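Local atomic coordinates of MarR family transcriptional regulator (PDB entry 5ERI), a protein that probably binds DNA as a two-chain transcription factor of the MarR family, regulating transcription through winged helix-turn-helix domains. Residues K92-A96 / G97-K101. Numbering follows the deposited sequence.
Sequences KLIKA and GYVDK
The shortest polar bond runs from G97 N to I94 O, 2.6 Å, its donor standing well above the carbonyl plane. One residue back, the carbonyl oxygen of L93 accepts the amide of Y98, N to O 2.8 Å, in a straighter bond (168° at the hydrogen) whose donor lies 20° from the carbonyl plane. These two bonds into the last turn, with G97 at positive phi (74°), satisfy the criteria for a Schellman motif. An apolar closure accompanies it: L93 CD2 meets Y98 CD2 at 3.8 Å, the two side chains crossing at about a right angle, while A96 CB lies beside Y98 CD2. The tyrosine hydroxyl is held by L51 O. L93 CB touches V99 CG2 at 3.9 Å, and I94 CA donates a CA-H...O contact to V99 O (3.5 Å). The aliphatic chain of K101 crosses I94 at about a right angle, K101 CG and K101 CD both 3.8 Å from I94 CD1; a bend at the last torsion turns K101 NZ back toward I94 CD1 (3.7 Å). V99 also reaches I64 on helix 57-66, and D100 pairs through its backbone with T114 of strand 111-115. The turn thus links helix 83-95, the recognition helix position in this family, to the first long wing strand of a winged helix-turn-helix domain.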
loop_
_atom_site.group_PDB
_atom_site.type_symbol
_atom_site.label_atom_id
_atom_site.label_comp_id
_atom_site.label_asym_id
_atom_site.label_seq_id
_atom_site.Cartn_x
_atom_site.Cartn_y
_atom_site.Cartn_z
ATOM N N LYS A 92 -8.568 17.367 3.459
ATOM C CA LYS A 92 -7.231 17.950 3.349
ATOM C C LYS A 92 -6.975 18.575 2.005
ATOM O O LYS A 92 -6.336 19.612 1.921
ATOM C CB LYS A 92 -6.159 16.887 3.557
ATOM C CG LYS A 92 -5.634 16.763 4.957
ATOM C CD LYS A 92 -4.453 15.789 4.992
ATOM C CE LYS A 92 -4.799 14.493 5.705
ATOM N NZ LYS A 92 -3.754 14.278 6.743
ATOM N N LEU A 93 -7.396 17.905 0.931
ATOM C CA LEU A 93 -7.159 18.454 -0.418
ATOM C C LEU A 93 -7.940 19.756 -0.680
ATOM O O LEU A 93 -7.457 20.654 -1.401
ATOM C CB LEU A 93 -7.516 17.437 -1.490
ATOM C CG LEU A 93 -6.549 16.263 -1.720
ATOM C CD1 LEU A 93 -7.186 15.174 -2.575
ATOM C CD2 LEU A 93 -5.289 16.778 -2.378
ATOM N N ILE A 94 -9.135 19.859 -0.110
ATOM C CA ILE A 94 -9.906 21.117 -0.213
ATOM C C ILE A 94 -9.111 22.216 0.514
ATOM O O ILE A 94 -8.779 23.236 -0.083
ATOM C CB ILE A 94 -11.309 20.951 0.403
ATOM C CG1 ILE A 94 -12.156 20.129 -0.544
ATOM C CG2 ILE A 94 -11.998 22.290 0.686
ATOM C CD1 ILE A 94 -13.340 19.486 0.104
ATOM N N LYS A 95 -8.734 21.946 1.767
ATOM C CA LYS A 95 -7.949 22.899 2.589
ATOM C C LYS A 95 -6.678 23.343 1.901
ATOM O O LYS A 95 -6.306 24.499 1.938
ATOM C CB LYS A 95 -7.627 22.322 3.983
ATOM C CG LYS A 95 -8.467 22.921 5.124
ATOM C CD LYS A 95 -7.660 22.986 6.433
ATOM C CE LYS A 95 -8.166 24.048 7.409
ATOM N NZ LYS A 95 -7.019 24.660 8.142
ATOM N N ALA A 96 -6.017 22.436 1.224
ATOM C CA ALA A 96 -4.840 22.822 0.433
ATOM C C ALA A 96 -5.206 23.452 -0.928
ATOM O O ALA A 96 -4.291 23.728 -1.709
ATOM C CB ALA A 96 -3.942 21.626 0.217
ATOM N N GLY A 97 -6.508 23.639 -1.239
ATOM C CA GLY A 97 -6.913 24.284 -2.533
ATOM C C GLY A 97 -6.764 23.431 -3.810
ATOM O O GLY A 97 -6.592 23.963 -4.919
ATOM N N TYR A 98 -6.820 22.101 -3.689
ATOM C CA TYR A 98 -6.621 21.272 -4.881
ATOM C C TYR A 98 -7.974 20.807 -5.409
ATOM O O TYR A 98 -8.117 20.475 -6.569
ATOM C CB TYR A 98 -5.726 20.081 -4.570
ATOM C CG TYR A 98 -4.261 20.344 -4.432
ATOM C CD1 TYR A 98 -3.541 20.776 -5.500
ATOM C CD2 TYR A 98 -3.577 20.017 -3.265
ATOM C CE1 TYR A 98 -2.182 20.959 -5.415
ATOM C CE2 TYR A 98 -2.206 20.201 -3.155
ATOM C CZ TYR A 98 -1.518 20.673 -4.260
ATOM O OH TYR A 98 -0.180 20.910 -4.234
ATOM N N VAL A 99 -8.986 20.842 -4.561
ATOM C CA VAL A 99 -10.265 20.267 -4.893
ATOM C C VAL A 99 -11.384 21.157 -4.406
ATOM O O VAL A 99 -11.272 21.764 -3.365
ATOM C CB VAL A 99 -10.406 18.900 -4.187
ATOM C CG1 VAL A 99 -11.822 18.376 -4.212
ATOM C CG2 VAL A 99 -9.492 17.894 -4.867
ATOM N N ASP A 100 -12.480 21.193 -5.159
ATOM C CA ASP A 100 -13.732 21.816 -4.713
ATOM C C ASP A 100 -14.746 20.710 -4.596
ATOM O O ASP A 100 -14.708 19.783 -5.369
ATOM C CB ASP A 100 -14.233 22.848 -5.736
ATOM C CG ASP A 100 -13.355 24.096 -5.802
ATOM O OD1 ASP A 100 -12.862 24.566 -4.722
ATOM O OD2 ASP A 100 -13.172 24.596 -6.941
ATOM N N LYS A 101 -15.598 20.764 -3.583
ATOM C CA LYS A 101 -16.745 19.857 -3.469
ATOM C C LYS A 101 -18.020 20.684 -3.462
ATOM O O LYS A 101 -18.061 21.772 -2.876
ATOM C CB LYS A 101 -16.714 18.964 -2.236
ATOM C CG LYS A 101 -16.988 19.606 -0.895
ATOM C CD LYS A 101 -17.005 18.528 0.209
ATOM C CE LYS A 101 -17.282 19.098 1.614
ATOM N NZ LYS A 101 -16.274 20.055 2.201
#